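Putative dehydrogenase (Pseudomonas fluorescens, PDB 6UUG) is a flavin-dependent monooxygenase, the oxygenase half of a two-component system, that oxidises methanesulfinate during bacterial assimilation of methyl sulfur. Local coordinates at residues A[60-74]-A[102-114]. Sequence-based numbering, arbitrary orientation.
Sequences ERDALRDSGLLALSI and IAHVFGFHHLMLA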
loop_
_atom_site.group_PDB
_atom_site.type_symbol
_atom_site.label_atom_id
_atom_site.label_comp_id
_atom_site.label_asym_id
_atom_site.label_seq_id
_atom_site.Cartn_x
_atom_site.Cartn_y
_atom_site.Cartn_z
ATOM N N GLU A 60 5.846 10.155 -38.338
ATOM C CA GLU A 60 4.807 10.617 -37.422
ATOM C C GLU A 60 4.900 12.123 -37.196
ATOM O O GLU A 60 3.874 12.803 -37.084
ATOM C CB GLU A 60 4.907 9.859 -36.094
ATOM C CG GLU A 60 4.551 8.374 -36.178
ATOM C CD GLU A 60 5.536 7.548 -37.010
ATOM O OE1 GLU A 60 6.751 7.859 -37.000
ATOM O OE2 GLU A 60 5.086 6.592 -37.685
ATOM N N ARG A 61 6.118 12.659 -37.126
ATOM C CA ARG A 61 6.280 14.099 -36.968
ATOM C C ARG A 61 5.774 14.842 -38.198
ATOM O O ARG A 61 5.150 15.902 -38.076
ATOM C CB ARG A 61 7.746 14.435 -36.685
ATOM C CG ARG A 61 8.265 13.882 -35.345
ATOM C CD ARG A 61 9.770 14.069 -35.184
ATOM N NE ARG A 61 10.129 15.480 -35.194
ATOM C CZ ARG A 61 10.191 16.250 -34.112
ATOM N NH1 ARG A 61 9.933 15.746 -32.903
ATOM N NH2 ARG A 61 10.512 17.530 -34.239
ATOM N N ASP A 62 6.013 14.293 -39.398
ATOM C CA ASP A 62 5.461 14.919 -40.600
ATOM C C ASP A 62 3.937 14.845 -40.612
ATOM O O ASP A 62 3.267 15.776 -41.072
ATOM C CB ASP A 62 6.035 14.261 -41.861
ATOM C CG ASP A 62 7.479 14.666 -42.135
ATOM O OD1 ASP A 62 7.945 15.688 -41.579
ATOM O OD2 ASP A 62 8.146 13.953 -42.916
ATOM N N ALA A 63 3.371 13.743 -40.112
ATOM C CA ALA A 63 1.919 13.642 -40.003
ATOM C C ALA A 63 1.356 14.720 -39.083
ATOM O O ALA A 63 0.263 15.240 -39.327
ATOM C CB ALA A 63 1.525 12.251 -39.510
ATOM N N LEU A 64 2.081 15.058 -38.014
ATOM C CA LEU A 64 1.691 16.192 -37.178
ATOM C C LEU A 64 1.779 17.506 -37.949
ATOM O O LEU A 64 0.879 18.350 -37.849
ATOM C CB LEU A 64 2.567 16.246 -35.920
ATOM C CG LEU A 64 2.315 15.139 -34.892
ATOM C CD1 LEU A 64 3.338 15.241 -33.757
ATOM C CD2 LEU A 64 0.916 15.244 -34.339
ATOM N N ARG A 65 2.850 17.697 -38.723
ATOM C CA ARG A 65 2.969 18.900 -39.549
ATOM C C ARG A 65 1.758 19.074 -40.458
ATOM O O ARG A 65 1.156 20.153 -40.515
ATOM C CB ARG A 65 4.251 18.845 -40.379
ATOM C CG ARG A 65 5.512 19.113 -39.596
ATOM C CD ARG A 65 6.743 19.015 -40.474
ATOM N NE ARG A 65 7.911 19.465 -39.729
ATOM C CZ ARG A 65 8.739 18.666 -39.065
ATOM N NH1 ARG A 65 8.569 17.349 -39.079
ATOM N NH2 ARG A 65 9.760 19.190 -38.397
ATOM N N ASP A 66 1.361 18.004 -41.150
ATOM C CA ASP A 66 0.253 18.082 -42.095
ATOM C C ASP A 66 -1.104 18.217 -41.414
ATOM O O ASP A 66 -2.050 18.695 -42.043
ATOM C CB ASP A 66 0.276 16.851 -43.001
ATOM C CG ASP A 66 1.528 16.789 -43.863
ATOM O OD1 ASP A 66 2.181 17.844 -44.037
ATOM O OD2 ASP A 66 1.856 15.693 -44.362
ATOM N N SER A 67 -1.219 17.826 -40.139
ATOM C CA SER A 67 -2.510 17.817 -39.451
ATOM C C SER A 67 -3.025 19.208 -39.111
ATOM O O SER A 67 -4.228 19.368 -38.869
ATOM C CB SER A 67 -2.404 17.018 -38.150
ATOM O OG SER A 67 -1.600 17.724 -37.209
ATOM N N GLY A 68 -2.147 20.204 -39.054
ATOM C CA GLY A 68 -2.491 21.502 -38.526
ATOM C C GLY A 68 -2.317 21.654 -37.029
ATOM O O GLY A 68 -2.335 22.787 -36.531
ATOM N N LEU A 69 -2.136 20.555 -36.295
ATOM C CA LEU A 69 -2.166 20.640 -34.838
ATOM C C LEU A 69 -0.928 21.313 -34.247
ATOM O O LEU A 69 -0.931 21.614 -33.047
ATOM C CB LEU A 69 -2.355 19.245 -34.228
ATOM C CG LEU A 69 -3.660 18.513 -34.575
ATOM C CD1 LEU A 69 -3.639 17.049 -34.092
ATOM C CD2 LEU A 69 -4.884 19.228 -34.018
ATOM N N LEU A 70 0.126 21.561 -35.029
ATOM C CA LEU A 70 1.225 22.348 -34.471
ATOM C C LEU A 70 0.827 23.796 -34.214
ATOM O O LEU A 70 1.542 24.508 -33.501
ATOM C CB LEU A 70 2.452 22.296 -35.377
ATOM C CG LEU A 70 3.132 20.936 -35.533
ATOM C CD1 LEU A 70 4.396 21.071 -36.377
ATOM C CD2 LEU A 70 3.466 20.297 -34.168
ATOM N N ALA A 71 -0.307 24.241 -34.749
ATOM C CA ALA A 71 -0.829 25.575 -34.489
ATOM C C ALA A 71 -1.994 25.549 -33.502
ATOM O O ALA A 71 -2.723 26.536 -33.385
ATOM C CB ALA A 71 -1.258 26.242 -35.804
ATOM N N LEU A 72 -2.168 24.436 -32.783
ATOM C CA LEU A 72 -3.346 24.276 -31.931
ATOM C C LEU A 72 -3.427 25.368 -30.869
ATOM O O LEU A 72 -4.509 25.913 -30.605
ATOM C CB LEU A 72 -3.319 22.889 -31.278
ATOM C CG LEU A 72 -4.500 22.499 -30.386
ATOM C CD1 LEU A 72 -5.794 22.604 -31.183
ATOM C CD2 LEU A 72 -4.320 21.060 -29.863
ATOM N N SER A 73 -2.300 25.686 -30.229
ATOM C CA SER A 73 -2.275 26.648 -29.132
ATOM C C SER A 73 -2.166 28.098 -29.596
ATOM O O SER A 73 -2.313 29.003 -28.768
ATOM C CB SER A 73 -1.108 26.351 -28.188
ATOM O OG SER A 73 0.119 26.535 -28.854
ATOM N N ILE A 74 -1.931 28.335 -30.881
ATOM C CA ILE A 74 -1.733 29.700 -31.382
ATOM C C ILE A 74 -3.098 30.329 -31.652
ATOM O O ILE A 74 -3.951 29.680 -32.273
ATOM C CB ILE A 74 -0.864 29.675 -32.641
ATOM C CG1 ILE A 74 0.548 29.184 -32.283
ATOM C CG2 ILE A 74 -0.804 31.051 -33.300
ATOM C CD1 ILE A 74 1.374 28.740 -33.489
ATOM N N ILE A 102 5.592 10.585 -28.878
ATOM C CA ILE A 102 4.944 11.596 -29.708
ATOM C C ILE A 102 4.197 12.592 -28.831
ATOM O O ILE A 102 4.232 13.807 -29.073
ATOM C CB ILE A 102 4.025 10.908 -30.734
ATOM C CG1 ILE A 102 4.876 10.355 -31.878
ATOM C CG2 ILE A 102 2.972 11.864 -31.279
ATOM C CD1 ILE A 102 5.562 11.446 -32.695
ATOM N N ALA A 103 3.526 12.102 -27.781
ATOM C CA ALA A 103 2.831 13.022 -26.886
ATOM C C ALA A 103 3.806 14.010 -26.265
ATOM O O ALA A 103 3.494 15.199 -26.128
ATOM C CB ALA A 103 2.091 12.245 -25.798
ATOM N N HIS A 104 4.998 13.531 -25.899
ATOM C CA HIS A 104 6.009 14.368 -25.252
ATOM C C HIS A 104 6.513 15.470 -26.176
ATOM O O HIS A 104 6.569 16.639 -25.787
ATOM C CB HIS A 104 7.163 13.475 -24.796
ATOM C CG HIS A 104 8.152 14.138 -23.885
ATOM N ND1 HIS A 104 8.896 13.417 -22.975
ATOM C CD2 HIS A 104 8.542 15.427 -23.751
ATOM C CE1 HIS A 104 9.698 14.235 -22.317
ATOM N NE2 HIS A 104 9.507 15.459 -22.770
ATOM N N VAL A 105 6.921 15.115 -27.395
ATOM C CA VAL A 105 7.457 16.152 -28.271
ATOM C C VAL A 105 6.356 17.091 -28.728
ATOM O O VAL A 105 6.615 18.275 -28.942
ATOM C CB VAL A 105 8.206 15.544 -29.469
ATOM C CG1 VAL A 105 9.499 14.902 -28.978
ATOM C CG2 VAL A 105 7.330 14.566 -30.216
ATOM N N PHE A 106 5.124 16.594 -28.884
ATOM C CA PHE A 106 4.006 17.479 -29.226
ATOM C C PHE A 106 3.718 18.454 -28.088
ATOM O O PHE A 106 3.602 19.670 -28.306
ATOM C CB PHE A 106 2.765 16.646 -29.565
ATOM C CG PHE A 106 1.554 17.471 -29.912
ATOM C CD1 PHE A 106 1.422 18.025 -31.177
ATOM C CD2 PHE A 106 0.552 17.690 -28.979
ATOM C CE1 PHE A 106 0.312 18.782 -31.509
ATOM C CE2 PHE A 106 -0.568 18.455 -29.305
ATOM C CZ PHE A 106 -0.687 19.000 -30.578
ATOM N N GLY A 107 3.604 17.938 -26.863
ATOM C CA GLY A 107 3.381 18.809 -25.721
ATOM C C GLY A 107 4.509 19.799 -25.502
ATOM O O GLY A 107 4.266 20.973 -25.200
ATOM N N PHE A 108 5.759 19.358 -25.684
ATOM C CA PHE A 108 6.875 20.281 -25.507
ATOM C C PHE A 108 6.918 21.337 -26.608
ATOM O O PHE A 108 7.308 22.473 -26.347
ATOM C CB PHE A 108 8.191 19.510 -25.433
ATOM C CG PHE A 108 8.692 19.332 -24.033
ATOM C CD1 PHE A 108 7.816 19.043 -23.007
ATOM C CD2 PHE A 108 10.042 19.456 -23.742
ATOM C CE1 PHE A 108 8.273 18.883 -21.703
ATOM C CE2 PHE A 108 10.506 19.294 -22.446
ATOM C CZ PHE A 108 9.618 19.005 -21.427
ATOM N N HIS A 109 6.515 20.986 -27.834
ATOM C CA HIS A 109 6.357 21.999 -28.875
ATOM C C HIS A 109 5.456 23.141 -28.394
ATOM O O HIS A 109 5.821 24.320 -28.473
ATOM C CB HIS A 109 5.814 21.334 -30.149
ATOM C CG HIS A 109 5.206 22.289 -31.124
ATOM N ND1 HIS A 109 5.949 22.945 -32.082
ATOM C CD2 HIS A 109 3.928 22.711 -31.279
ATOM C CE1 HIS A 109 5.151 23.728 -32.791
ATOM N NE2 HIS A 109 3.922 23.609 -32.320
ATOM N N HIS A 110 4.286 22.815 -27.836
ATOM C CA HIS A 110 3.403 23.905 -27.413
ATOM C C HIS A 110 3.936 24.611 -26.171
ATOM O O HIS A 110 3.661 25.803 -25.966
ATOM C CB HIS A 110 1.980 23.373 -27.212
ATOM C CG HIS A 110 1.326 22.981 -28.502
ATOM N ND1 HIS A 110 0.905 23.916 -29.423
ATOM C CD2 HIS A 110 1.090 21.769 -29.061
ATOM C CE1 HIS A 110 0.410 23.300 -30.480
ATOM N NE2 HIS A 110 0.516 21.996 -30.290
ATOM N N LEU A 111 4.697 23.899 -25.333
ATOM C CA LEU A 111 5.388 24.557 -24.224
ATOM C C LEU A 111 6.423 25.564 -24.724
ATOM O O LEU A 111 6.594 26.632 -24.124
ATOM C CB LEU A 111 6.054 23.513 -23.318
ATOM C CG LEU A 111 6.895 24.063 -22.162
ATOM C CD1 LEU A 111 6.037 24.780 -21.144
ATOM C CD2 LEU A 111 7.662 22.918 -21.477
ATOM N N MET A 112 7.135 25.241 -25.811
ATOM C CA MET A 112 8.098 26.200 -26.358
ATOM C C MET A 112 7.394 27.455 -26.863
ATOM O O MET A 112 7.872 28.576 -26.646
ATOM C CB MET A 112 8.911 25.571 -27.491
ATOM C CG MET A 112 9.741 24.344 -27.101
ATOM S SD MET A 112 10.743 24.553 -25.613
ATOM C CE MET A 112 9.988 23.352 -24.507
ATOM N N LEU A 113 6.241 27.288 -27.519
ATOM C CA LEU A 113 5.461 28.449 -27.935
ATOM C C LEU A 113 4.991 29.259 -26.732
ATOM O O LEU A 113 5.023 30.494 -26.754
ATOM C CB LEU A 113 4.275 27.995 -28.784
ATOM C CG LEU A 113 4.596 27.438 -30.167
ATOM C CD1 LEU A 113 3.303 26.981 -30.826
ATOM C CD2 LEU A 113 5.272 28.535 -31.008
ATOM N N ALA A 114 4.566 28.581 -25.662
ATOM C CA ALA A 114 4.182 29.292 -24.448
ATOM C C ALA A 114 5.348 30.073 -23.870
ATOM O O ALA A 114 5.151 31.150 -23.294
ATOM C CB ALA A 114 3.650 28.314 -23.398
HETATM O O HOH W 1 1.579 27.889 -26.861
#
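His110 ND1 and Ser73 OG meet where the chain turns after helix 60-67, a worked example of adjacent histidines on one helix, His109 and His110, reaching the carbonyls of a loop, those of Leu70 and Leu69. From CB of His110, chi1 (-69°) swings the ring toward residues 69-73, and chi2 (-72°) turns its ND1-CE1-NE2 edge to them. His110 ND1 shares a hydrogen bond of 2.8 Å with Ser73 OG, in which either atom may be the donor. His110 CE1 sits in the bend of the loop, 3.4 Å from Leu70 O, with Leu72 CB also packed against it. At the far corner, His110 NE2 gives a weak, bent bond to Leu69 O, at 3.1 Å. His110 CD2 turns back over a face of the Phe106 ring, near its rim.

Both segments belong to the N-terminal helical domain of the acyl-CoA dehydrogenase fold, where the axes of helices 60-67 and 102-114 cross at -43°, bridged by side chains such as Leu64, Ile102 and Phe106. Gly68 is the first residue past the helix to leave helical angles, with positive phi, and Leu69 CB then comes 3.8 Å from Phe106 CE1.

The neighbouring His109 reaches Leu70 O through NE2, at 2.8 Å and nearly straight, in the carbonyl plane and on a lone pair. Leu70 CD2 lies over the centre of one face of that ring, a CH-pi contact, while His109 ND1 is hydrogen-bonded to Trp139 N. Val105 CB touches the edge of the Arg61 guanidinium, whose NE is salt-bridged to Asp173. Water 1 joins Ser73 OG to His110 O, and Ile74 CD1 meets Leu113 CD1 at 3.7 Å.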